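PDB 3OOU: Lin2118 protein from Listeria innocua, which probably acts as a DNA-binding transcription regulator, with this chain being its C-terminal AraC-type helix-turn-helix domain. Local coordinates for residues Q8-Y13 and N29-N34; R56-Y61 and S80-M85; E64-T69 and R102-H107. One frame throughout, in Å; residues are numbered along the deposited sequence. Where two conformers were deposited one is given.

How the contacts relate
Contact 1 closes the first loop. It brings helix 6-17 against the last residues of helix 24-31, which lead into the turn of the first helix-turn-helix unit. The chain then runs through helix 35-46 into the long helix 50-68, which serves contacts 2 and 3. Contact 2 sets the middle of that helix against segment 80-85 and closes a loop of 18 residues, mostly helix, including helix 73-79. Contact 3 ties the C-terminal end of helix 50-68 to helix 100-107, closing a loop of 32 residues that includes helices 73-79 and 85-96. Contacts 2 and 3 cross along the chain. Contact 1 precedes both, on the opposite side of the chain's centre from contact 3.

Contact 1: residues Q8-Y13 and N29-N34; sequences QNVLSY and NDFHIN
Phe31 turns its edge toward one face of the Tyr13 ring. The pair forms an offset edge-to-face stack, with centroids 5.4 Å apart and ring planes at 68°. The two side chains slide past each other in opposite directions. Phe31 CE1 sits over the Tyr13 face, displaced toward the rim, while Phe31 CZ is 3.8 Å from Tyr13 CD1. In Tyr13, chi1 of -161° sets CG anti to the backbone N, on a side chain that already leaves its helix toward 29-34. The Phe31 ring also meets side chains of helix 6-17: its CE2 is 3.8 Å from Asn9 CB, and its CE1 is 4.5 Å from Val10 CG2. Phe31 closes the first helix of a helix-turn-helix unit, as in AraC-family domains. His32 follows with positive phi, and Asn34 caps helix 35-46 through OD1 to Tyr37 N. Helix 6-17 thus packs beside this unit, and Val10 also touches Leu38 of helix 35-46. At the outer end of the Tyr13 ring, Asp30 comes across at about a right angle, its carboxylate plane 46° from the ring plane. Tyr13 OH lies 3.0 Å from Asp30 OD2. The Tyr13 ring also meets that of His17.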
loop_
_atom_site.group_PDB
_atom_site.type_symbol
_atom_site.label_atom_id
_atom_site.label_comp_id
_atom_site.label_asym_id
_atom_site.label_seq_id
_atom_site.Cartn_x
_atom_site.Cartn_y
_atom_site.Cartn_z
ATOM N N GLN A 8 2.030 6.885 -15.320
ATOM C CA GLN A 8 3.394 7.066 -14.820
ATOM C C GLN A 8 3.440 8.011 -13.625
ATOM O O GLN A 8 4.131 7.741 -12.646
ATOM C CB GLN A 8 4.317 7.578 -15.920
ATOM C CG GLN A 8 4.584 6.572 -17.012
ATOM C CD GLN A 8 5.424 7.151 -18.124
ATOM O OE1 GLN A 8 6.343 7.933 -17.882
ATOM N NE2 GLN A 8 5.119 6.763 -19.355
ATOM N N ASN A 9 2.703 9.118 -13.709
ATOM C CA ASN A 9 2.644 10.088 -12.617
ATOM C C ASN A 9 2.061 9.519 -11.323
ATOM O O ASN A 9 2.559 9.801 -10.232
ATOM C CB ASN A 9 1.876 11.341 -13.049
ATOM C CG ASN A 9 2.627 12.153 -14.085
ATOM O OD1 ASN A 9 3.854 12.240 -14.053
ATOM N ND2 ASN A 9 1.889 12.759 -15.011
ATOM N N VAL A 10 1.014 8.710 -11.460
ATOM C CA VAL A 10 0.391 8.028 -10.330
ATOM C C VAL A 10 1.333 7.012 -9.694
ATOM O O VAL A 10 1.474 6.975 -8.471
ATOM C CB VAL A 10 -0.936 7.353 -10.759
ATOM C CG1 VAL A 10 -1.446 6.380 -9.694
ATOM C CG2 VAL A 10 -1.980 8.416 -11.058
ATOM N N LEU A 11 1.987 6.202 -10.529
ATOM C CA LEU A 11 2.924 5.204 -10.031
ATOM C C LEU A 11 4.056 5.863 -9.254
ATOM O O LEU A 11 4.410 5.407 -8.170
ATOM C CB LEU A 11 3.471 4.333 -11.170
ATOM C CG LEU A 11 2.490 3.374 -11.856
ATOM C CD1 LEU A 11 3.108 2.775 -13.107
ATOM C CD2 LEU A 11 2.013 2.270 -10.909
ATOM N N SER A 12 4.600 6.951 -9.801
ATOM C CA SER A 12 5.667 7.689 -9.132
ATOM C C SER A 12 5.174 8.343 -7.836
ATOM O O SER A 12 5.878 8.335 -6.830
ATOM C CB SER A 12 6.289 8.716 -10.082
ATOM O OG SER A 12 6.896 8.058 -11.188
ATOM N N TYR A 13 3.956 8.885 -7.869
ATOM C CA TYR A 13 3.325 9.479 -6.686
ATOM C C TYR A 13 3.206 8.500 -5.514
ATOM O O TYR A 13 3.464 8.865 -4.364
ATOM C CB TYR A 13 1.937 10.018 -7.039
ATOM C CG TYR A 13 1.392 11.021 -6.049
ATOM C CD1 TYR A 13 1.652 12.384 -6.201
ATOM C CD2 TYR A 13 0.607 10.614 -4.969
ATOM C CE1 TYR A 13 1.151 13.315 -5.303
ATOM C CE2 TYR A 13 0.093 11.542 -4.063
ATOM C CZ TYR A 13 0.373 12.891 -4.240
ATOM O OH TYR A 13 -0.121 13.821 -3.352
ATOM N N ASN A 29 -8.409 14.247 -6.605
ATOM C CA ASN A 29 -8.392 15.636 -6.169
ATOM C C ASN A 29 -7.021 16.273 -6.393
ATOM O O ASN A 29 -6.941 17.388 -6.910
ATOM C CB ASN A 29 -8.853 15.755 -4.713
ATOM C CG ASN A 29 -10.356 15.531 -4.554
ATOM O OD1 ASN A 29 -11.139 15.767 -5.482
ATOM N ND2 ASN A 29 -10.765 15.085 -3.372
ATOM N N ASP A 30 -5.956 15.546 -6.057
ATOM C CA ASP A 30 -4.582 16.047 -6.224
ATOM C C ASP A 30 -4.227 16.273 -7.694
ATOM O O ASP A 30 -3.567 17.260 -8.044
ATOM C CB ASP A 30 -3.571 15.082 -5.594
ATOM C CG ASP A 30 -3.650 15.046 -4.071
ATOM O OD1 ASP A 30 -4.224 15.974 -3.462
ATOM O OD2 ASP A 30 -3.125 14.079 -3.481
ATOM N N PHE A 31 -4.682 15.367 -8.554
ATOM C CA PHE A 31 -4.356 15.433 -9.977
ATOM C C PHE A 31 -5.398 16.168 -10.817
ATOM O O PHE A 31 -5.166 16.421 -12.003
ATOM C CB PHE A 31 -4.089 14.028 -10.532
ATOM C CG PHE A 31 -2.721 13.498 -10.194
ATOM C CD1 PHE A 31 -2.522 12.691 -9.077
ATOM C CD2 PHE A 31 -1.621 13.820 -10.990
ATOM C CE1 PHE A 31 -1.252 12.204 -8.764
ATOM C CE2 PHE A 31 -0.349 13.340 -10.683
ATOM C CZ PHE A 31 -0.164 12.528 -9.568
ATOM N N HIS A 32 -6.521 16.534 -10.196
ATOM C CA HIS A 32 -7.665 17.146 -10.893
ATOM C C HIS A 32 -8.105 16.269 -12.067
ATOM O O HIS A 32 -8.277 16.737 -13.199
ATOM C CB HIS A 32 -7.366 18.593 -11.333
ATOM C CG HIS A 32 -8.567 19.334 -11.841
ATOM N ND1 HIS A 32 -9.670 19.598 -11.055
ATOM C CD2 HIS A 32 -8.837 19.872 -13.055
ATOM C CE1 HIS A 32 -10.567 20.260 -11.764
ATOM N NE2 HIS A 32 -10.088 20.436 -12.981
ATOM N N ILE A 33 -8.270 14.981 -11.782
ATOM C CA ILE A 33 -8.724 14.019 -12.778
ATOM C C ILE A 33 -9.813 13.167 -12.145
ATOM O O ILE A 33 -9.721 12.799 -10.971
ATOM C CB ILE A 33 -7.553 13.132 -13.312
ATOM C CG1 ILE A 33 -6.474 14.001 -13.981
ATOM C CG2 ILE A 33 -8.074 12.062 -14.284
ATOM C CD1 ILE A 33 -5.242 13.252 -14.464
ATOM N N ASN A 34 -10.842 12.862 -12.929
ATOM C CA ASN A 34 -11.962 12.050 -12.481
ATOM C C ASN A 34 -11.487 10.756 -11.814
ATOM O O ASN A 34 -10.723 9.992 -12.405
ATOM C CB ASN A 34 -12.870 11.757 -13.680
ATOM C CG ASN A 34 -14.074 10.925 -13.315
ATOM O OD1 ASN A 34 -14.014 9.695 -13.327
ATOM N ND2 ASN A 34 -15.192 11.588 -13.009
#

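Contact 2: residues R56-Y61 and S80-M85; sequences RYRVNY and SGYTDM
The carbonyl O of Gly81 lies over one face of the Arg58 guanidinium, 3.3 Å above its plane and offset toward the rim. It is close to NH1, but the angle is too poor for a hydrogen bond. At the edge of the Tyr61 ring, in its plane, is the hydroxyl of Ser80, with OG 3.6 Å from Tyr61 CD2. That hydroxyl is itself hydrogen-bonded to Ile76 O. The Tyr82 ring is approached obliquely by Arg58 and Val59. Its CE2 is 3.6 Å from Arg58 CB, and its OH is 3.6 Å from Val59 CG2. The guanidinium and Tyr82 ring planes are 61° apart. Arg58 CZ is 5.8 Å from the Tyr82 centroid, near the ring normal, so any cation-pi attraction is weak at most.

The aliphatic part of Arg58 does much of the packing. Its chain is extended from CG to NE and runs past the backbone of the turn, where CG comes within 3.1 Å of Ser80 O. The charged end finds its hydrogen bonds elsewhere: NE donates to Phe18 O, just after helix 6-17. Tyr82 OH pairs with Asn55 ND2, one turn before Val59 on the long helix. Val59 also packs on Phe92 of helix 85-96, and the rings of Tyr82 and Phe88 meet.

Gly81, with phi 100°, ends helix 73-79 in a Schellman motif. Further on, Asp84 caps the next helix through OD1 to Tyr87 N. Residues 80-84 form the turn of the second helix-turn-helix unit. Its packing against the long helix 50-68, which links the two units, is the arrangement known from AraC-family DNA-binding domains.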
loop_
_atom_site.group_PDB
_atom_site.type_symbol
_atom_site.label_atom_id
_atom_site.label_comp_id
_atom_site.label_asym_id
_atom_site.label_seq_id
_atom_site.Cartn_x
_atom_site.Cartn_y
_atom_site.Cartn_z
ATOM N N ARG A 56 -0.065 -4.221 -1.851
ATOM C CA ARG A 56 1.168 -4.982 -2.041
ATOM C C ARG A 56 2.390 -4.096 -1.776
ATOM O O ARG A 56 3.343 -4.530 -1.116
ATOM C CB ARG A 56 1.235 -5.628 -3.429
ATOM C CG ARG A 56 2.307 -6.720 -3.527
ATOM C CD ARG A 56 2.403 -7.309 -4.927
ATOM N NE ARG A 56 2.273 -6.269 -5.935
ATOM C CZ ARG A 56 1.185 -6.074 -6.668
ATOM N NH1 ARG A 56 0.134 -6.872 -6.529
ATOM N NH2 ARG A 56 1.152 -5.086 -7.546
ATOM N N TYR A 57 2.348 -2.860 -2.273
ATOM C CA TYR A 57 3.449 -1.917 -2.111
ATOM C C TYR A 57 3.706 -1.638 -0.620
ATOM O O TYR A 57 4.841 -1.701 -0.144
ATOM C CB TYR A 57 3.156 -0.613 -2.879
ATOM C CG TYR A 57 4.364 0.284 -3.028
ATOM C CD1 TYR A 57 5.180 0.202 -4.155
ATOM C CD2 TYR A 57 4.700 1.204 -2.033
ATOM C CE1 TYR A 57 6.299 1.017 -4.288
ATOM C CE2 TYR A 57 5.820 2.023 -2.158
ATOM C CZ TYR A 57 6.611 1.928 -3.290
ATOM O OH TYR A 57 7.731 2.730 -3.419
ATOM N N ARG A 58 2.631 -1.368 0.114
ATOM C CA ARG A 58 2.715 -1.076 1.538
ATOM C C ARG A 58 3.160 -2.278 2.356
ATOM O O ARG A 58 3.971 -2.142 3.276
ATOM C CB ARG A 58 1.364 -0.576 2.032
ATOM C CG ARG A 58 1.050 0.830 1.545
ATOM C CD ARG A 58 -0.358 1.241 1.917
ATOM N NE ARG A 58 -0.492 2.695 1.851
ATOM C CZ ARG A 58 -1.640 3.355 1.976
ATOM N NH1 ARG A 58 -2.781 2.690 2.144
ATOM N NH2 ARG A 58 -1.648 4.686 1.930
ATOM N N VAL A 59 2.638 -3.455 2.016
ATOM C CA VAL A 59 3.012 -4.676 2.730
ATOM C C VAL A 59 4.487 -5.003 2.497
ATOM O O VAL A 59 5.174 -5.451 3.415
ATOM C CB VAL A 59 2.078 -5.863 2.375
ATOM C CG1 VAL A 59 2.646 -7.184 2.881
ATOM C CG2 VAL A 59 0.692 -5.630 2.963
ATOM N N ASN A 60 4.986 -4.744 1.289
ATOM C CA ASN A 60 6.408 -4.972 1.023
ATOM C C ASN A 60 7.308 -4.112 1.897
ATOM O O ASN A 60 8.351 -4.570 2.345
ATOM C CB ASN A 60 6.743 -4.820 -0.459
ATOM C CG ASN A 60 6.358 -6.049 -1.262
ATOM O OD1 ASN A 60 6.170 -7.135 -0.705
ATOM N ND2 ASN A 60 6.226 -5.883 -2.568
ATOM N N TYR A 61 6.891 -2.878 2.162
ATOM C CA TYR A 61 7.608 -2.045 3.111
ATOM C C TYR A 61 7.518 -2.616 4.529
ATOM O O TYR A 61 8.535 -2.760 5.212
ATOM C CB TYR A 61 7.077 -0.609 3.096
ATOM C CG TYR A 61 7.900 0.297 3.975
ATOM C CD1 TYR A 61 9.104 0.806 3.504
ATOM C CD2 TYR A 61 7.498 0.626 5.268
ATOM C CE1 TYR A 61 9.887 1.621 4.266
ATOM C CE2 TYR A 61 8.298 1.465 6.064
ATOM C CZ TYR A 61 9.496 1.954 5.534
ATOM O OH TYR A 61 10.343 2.782 6.233
ATOM N N SER A 80 3.659 2.259 7.454
ATOM C CA SER A 80 3.450 1.621 6.158
ATOM C C SER A 80 2.191 2.137 5.460
ATOM O O SER A 80 1.898 1.742 4.334
ATOM C CB SER A 80 3.374 0.102 6.324
ATOM O OG SER A 80 4.521 -0.378 7.012
ATOM N N GLY A 81 1.454 3.018 6.132
ATOM C CA GLY A 81 0.248 3.606 5.561
ATOM C C GLY A 81 -1.077 3.016 6.008
ATOM O O GLY A 81 -2.100 3.236 5.351
ATOM N N TYR A 82 -1.074 2.276 7.118
ATOM C CA TYR A 82 -2.309 1.684 7.660
ATOM C C TYR A 82 -2.736 2.328 8.962
ATOM O O TYR A 82 -1.927 2.484 9.882
ATOM C CB TYR A 82 -2.142 0.185 7.906
ATOM C CG TYR A 82 -1.963 -0.602 6.640
ATOM C CD1 TYR A 82 -3.066 -1.098 5.937
ATOM C CD2 TYR A 82 -0.696 -0.818 6.122
ATOM C CE1 TYR A 82 -2.893 -1.810 4.747
ATOM C CE2 TYR A 82 -0.510 -1.525 4.954
ATOM C CZ TYR A 82 -1.602 -2.016 4.264
ATOM O OH TYR A 82 -1.378 -2.713 3.102
ATOM N N THR A 83 -4.018 2.667 9.041
ATOM C CA THR A 83 -4.611 3.152 10.284
ATOM C C THR A 83 -5.638 2.162 10.834
ATOM O O THR A 83 -6.024 2.243 12.004
ATOM C CB THR A 83 -5.274 4.528 10.097
ATOM O OG1 THR A 83 -6.298 4.437 9.103
ATOM C CG2 THR A 83 -4.242 5.571 9.673
ATOM N N ASP A 84 -6.093 1.250 9.977
ATOM C CA ASP A 84 -7.070 0.221 10.342
ATOM C C ASP A 84 -6.302 -1.086 10.529
ATOM O O ASP A 84 -5.852 -1.700 9.557
ATOM C CB ASP A 84 -8.129 0.117 9.229
ATOM C CG ASP A 84 -9.161 -0.994 9.460
ATOM O OD1 ASP A 84 -8.923 -1.937 10.246
ATOM O OD2 ASP A 84 -10.226 -0.925 8.803
HETATM N N MSE A 85 -6.142 -1.495 11.784
HETATM C CA MSE A 85 -5.290 -2.632 12.116
HETATM C C MSE A 85 -5.854 -3.993 11.684
HETATM O O MSE A 85 -5.091 -4.888 11.316
HETATM C CB MSE A 85 -4.925 -2.615 13.600
HETATM C CG MSE A 85 -3.988 -1.467 13.968
HETATM SE SE MSE A 85 -2.390 -1.420 12.849
HETATM C CE MSE A 85 -1.674 -3.168 13.300
#

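Contact 3: residues E64-T69 and R102-H107; sequences EELLQT and RYRKIH
Arg104 CG is anti to the backbone N (chi1 -161°), and a bend at chi3 (-137°) turns NE toward the end of helix 50-68, where it meets Leu66 O. In this AraC-type fold the long linking helix is crossed here by the C-terminal helix 100-107. The short segments are inclined at 52°, with axes 9.5 Å apart. The bond from Arg104 NE to Leu66 O is short and fairly straight, 2.7 Å, and it meets a lone pair in the carbonyl plane. Leu66 CD2 lies over the centre of the guanidinium, 3.6 Å above its plane, and the two side chains cross at about a right angle. The positive group thus sits among carbonyls at the C-terminal end of a helix, probably a favourable place for its charge.

Leu67 makes the contact with Tyr103 and His107. Its CD1 is 3.9 Å from Tyr103 CE2, and its CD2 is 3.8 Å from His107 CB. Thr69 OG1 donates back to Glu65 O and lies at the guanidinium edge. Arg104 NH2 bonds to Asp71 O, beyond the helix end. Thr69 O also takes a bond from Arg104 NH2 at 2.9 Å, the donor standing above the carbonyl plane.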
loop_
_atom_site.group_PDB
_atom_site.type_symbol
_atom_site.label_atom_id
_atom_site.label_comp_id
_atom_site.label_asym_id
_atom_site.label_seq_id
_atom_site.Cartn_x
_atom_site.Cartn_y
_atom_site.Cartn_z
ATOM N N GLU A 64 9.724 -5.641 5.463
ATOM C CA GLU A 64 11.130 -5.353 5.683
ATOM C C GLU A 64 11.321 -4.613 7.007
ATOM O O GLU A 64 12.255 -4.913 7.746
ATOM C CB GLU A 64 11.727 -4.581 4.506
ATOM C CG GLU A 64 13.225 -4.353 4.620
ATOM C CD GLU A 64 14.042 -5.626 4.559
ATOM O OE1 GLU A 64 13.478 -6.706 4.289
ATOM O OE2 GLU A 64 15.267 -5.536 4.772
ATOM N N GLU A 65 10.422 -3.679 7.322
ATOM C CA GLU A 65 10.519 -2.921 8.562
ATOM C C GLU A 65 10.414 -3.839 9.792
ATOM O O GLU A 65 11.074 -3.609 10.810
ATOM C CB GLU A 65 9.461 -1.806 8.572
ATOM C CG GLU A 65 9.552 -0.820 9.738
ATOM C CD GLU A 65 10.685 0.182 9.631
ATOM O OE1 GLU A 65 10.948 0.850 10.647
ATOM O OE2 GLU A 65 11.305 0.330 8.553
ATOM N N LEU A 66 9.620 -4.901 9.670
ATOM C CA LEU A 66 9.433 -5.883 10.745
ATOM C C LEU A 66 10.698 -6.674 11.040
ATOM O O LEU A 66 10.869 -7.210 12.139
ATOM C CB LEU A 66 8.316 -6.863 10.390
ATOM C CG LEU A 66 6.893 -6.348 10.583
ATOM C CD1 LEU A 66 5.937 -7.262 9.855
ATOM C CD2 LEU A 66 6.549 -6.258 12.072
ATOM N N LEU A 67 11.573 -6.770 10.049
ATOM C CA LEU A 67 12.799 -7.534 10.216
ATOM C C LEU A 67 13.962 -6.627 10.574
ATOM O O LEU A 67 14.891 -7.043 11.271
ATOM C CB LEU A 67 13.107 -8.330 8.949
ATOM C CG LEU A 67 11.991 -9.239 8.428
ATOM C CD1 LEU A 67 12.469 -9.992 7.205
ATOM C CD2 LEU A 67 11.500 -10.213 9.513
ATOM N N GLN A 68 13.909 -5.387 10.103
ATOM C CA GLN A 68 15.005 -4.454 10.326
ATOM C C GLN A 68 14.945 -3.788 11.688
ATOM O O GLN A 68 15.949 -3.274 12.172
ATOM C CB GLN A 68 15.061 -3.395 9.219
ATOM C CG GLN A 68 15.521 -3.928 7.868
ATOM C CD GLN A 68 16.907 -4.566 7.896
ATOM O OE1 GLN A 68 17.734 -4.285 8.773
ATOM N NE2 GLN A 68 17.164 -5.436 6.926
ATOM N N THR A 69 13.764 -3.792 12.299
ATOM C CA THR A 69 13.574 -3.151 13.592
ATOM C C THR A 69 12.893 -4.097 14.566
ATOM O O THR A 69 12.320 -5.113 14.171
ATOM C CB THR A 69 12.709 -1.865 13.487
ATOM O OG1 THR A 69 11.344 -2.222 13.227
ATOM C CG2 THR A 69 13.220 -0.937 12.382
ATOM N N ARG A 102 4.000 -13.831 12.744
ATOM C CA ARG A 102 4.537 -15.104 12.247
ATOM C C ARG A 102 5.674 -14.871 11.244
ATOM O O ARG A 102 6.705 -15.542 11.293
ATOM C CB ARG A 102 3.428 -15.940 11.600
ATOM C CG ARG A 102 3.824 -17.362 11.214
ATOM C CD ARG A 102 3.589 -18.345 12.358
ATOM N NE ARG A 102 4.263 -19.622 12.123
ATOM C CZ ARG A 102 5.502 -19.906 12.518
ATOM N NH1 ARG A 102 6.223 -19.008 13.179
ATOM N NH2 ARG A 102 6.023 -21.096 12.255
ATOM N N TYR A 103 5.477 -13.913 10.340
ATOM C CA TYR A 103 6.513 -13.522 9.382
ATOM C C TYR A 103 7.770 -13.061 10.112
ATOM O O TYR A 103 8.885 -13.459 9.762
ATOM C CB TYR A 103 5.994 -12.397 8.478
ATOM C CG TYR A 103 6.888 -12.081 7.301
ATOM C CD1 TYR A 103 6.718 -12.737 6.086
ATOM C CD2 TYR A 103 7.896 -11.118 7.400
ATOM C CE1 TYR A 103 7.527 -12.457 4.997
ATOM C CE2 TYR A 103 8.725 -10.838 6.320
ATOM C CZ TYR A 103 8.530 -11.507 5.119
ATOM O OH TYR A 103 9.329 -11.232 4.039
ATOM N N ARG A 104 7.578 -12.209 11.116
ATOM C CA ARG A 104 8.662 -11.722 11.953
ATOM C C ARG A 104 9.380 -12.884 12.641
ATOM O O ARG A 104 10.608 -12.893 12.714
ATOM C CB ARG A 104 8.131 -10.730 12.985
ATOM C CG ARG A 104 9.195 -9.842 13.595
ATOM C CD ARG A 104 8.577 -8.796 14.490
ATOM N NE ARG A 104 9.204 -7.496 14.288
ATOM C CZ ARG A 104 8.846 -6.371 14.894
ATOM N NH1 ARG A 104 7.847 -6.357 15.771
ATOM N NH2 ARG A 104 9.499 -5.252 14.625
ATOM N N LYS A 105 8.608 -13.865 13.114
ATOM C CA LYS A 105 9.161 -15.051 13.786
ATOM C C LYS A 105 10.014 -15.919 12.853
ATOM O O LYS A 105 11.129 -16.311 13.216
ATOM C CB LYS A 105 8.037 -15.884 14.423
ATOM C CG LYS A 105 8.484 -16.787 15.575
ATOM C CD LYS A 105 7.295 -17.526 16.192
ATOM C CE LYS A 105 7.698 -18.359 17.409
ATOM N NZ LYS A 105 7.762 -17.563 18.672
ATOM N N ILE A 106 9.491 -16.219 11.665
ATOM C CA ILE A 106 10.189 -17.058 10.687
ATOM C C ILE A 106 11.493 -16.415 10.199
ATOM O O ILE A 106 12.497 -17.108 10.016
ATOM C CB ILE A 106 9.290 -17.395 9.453
ATOM C CG1 ILE A 106 8.021 -18.140 9.885
ATOM C CG2 ILE A 106 10.058 -18.230 8.429
ATOM C CD1 ILE A 106 6.934 -18.194 8.818
ATOM N N HIS A 107 11.478 -15.095 10.010
ATOM C CA HIS A 107 12.538 -14.425 9.250
ATOM C C HIS A 107 13.487 -13.501 10.017
ATOM O O HIS A 107 14.530 -13.117 9.484
ATOM C CB HIS A 107 11.932 -13.662 8.064
ATOM C CG HIS A 107 11.141 -14.526 7.135
ATOM N ND1 HIS A 107 11.694 -15.592 6.459
ATOM C CD2 HIS A 107 9.838 -14.485 6.771
ATOM C CE1 HIS A 107 10.766 -16.171 5.719
ATOM N NE2 HIS A 107 9.631 -15.515 5.886
#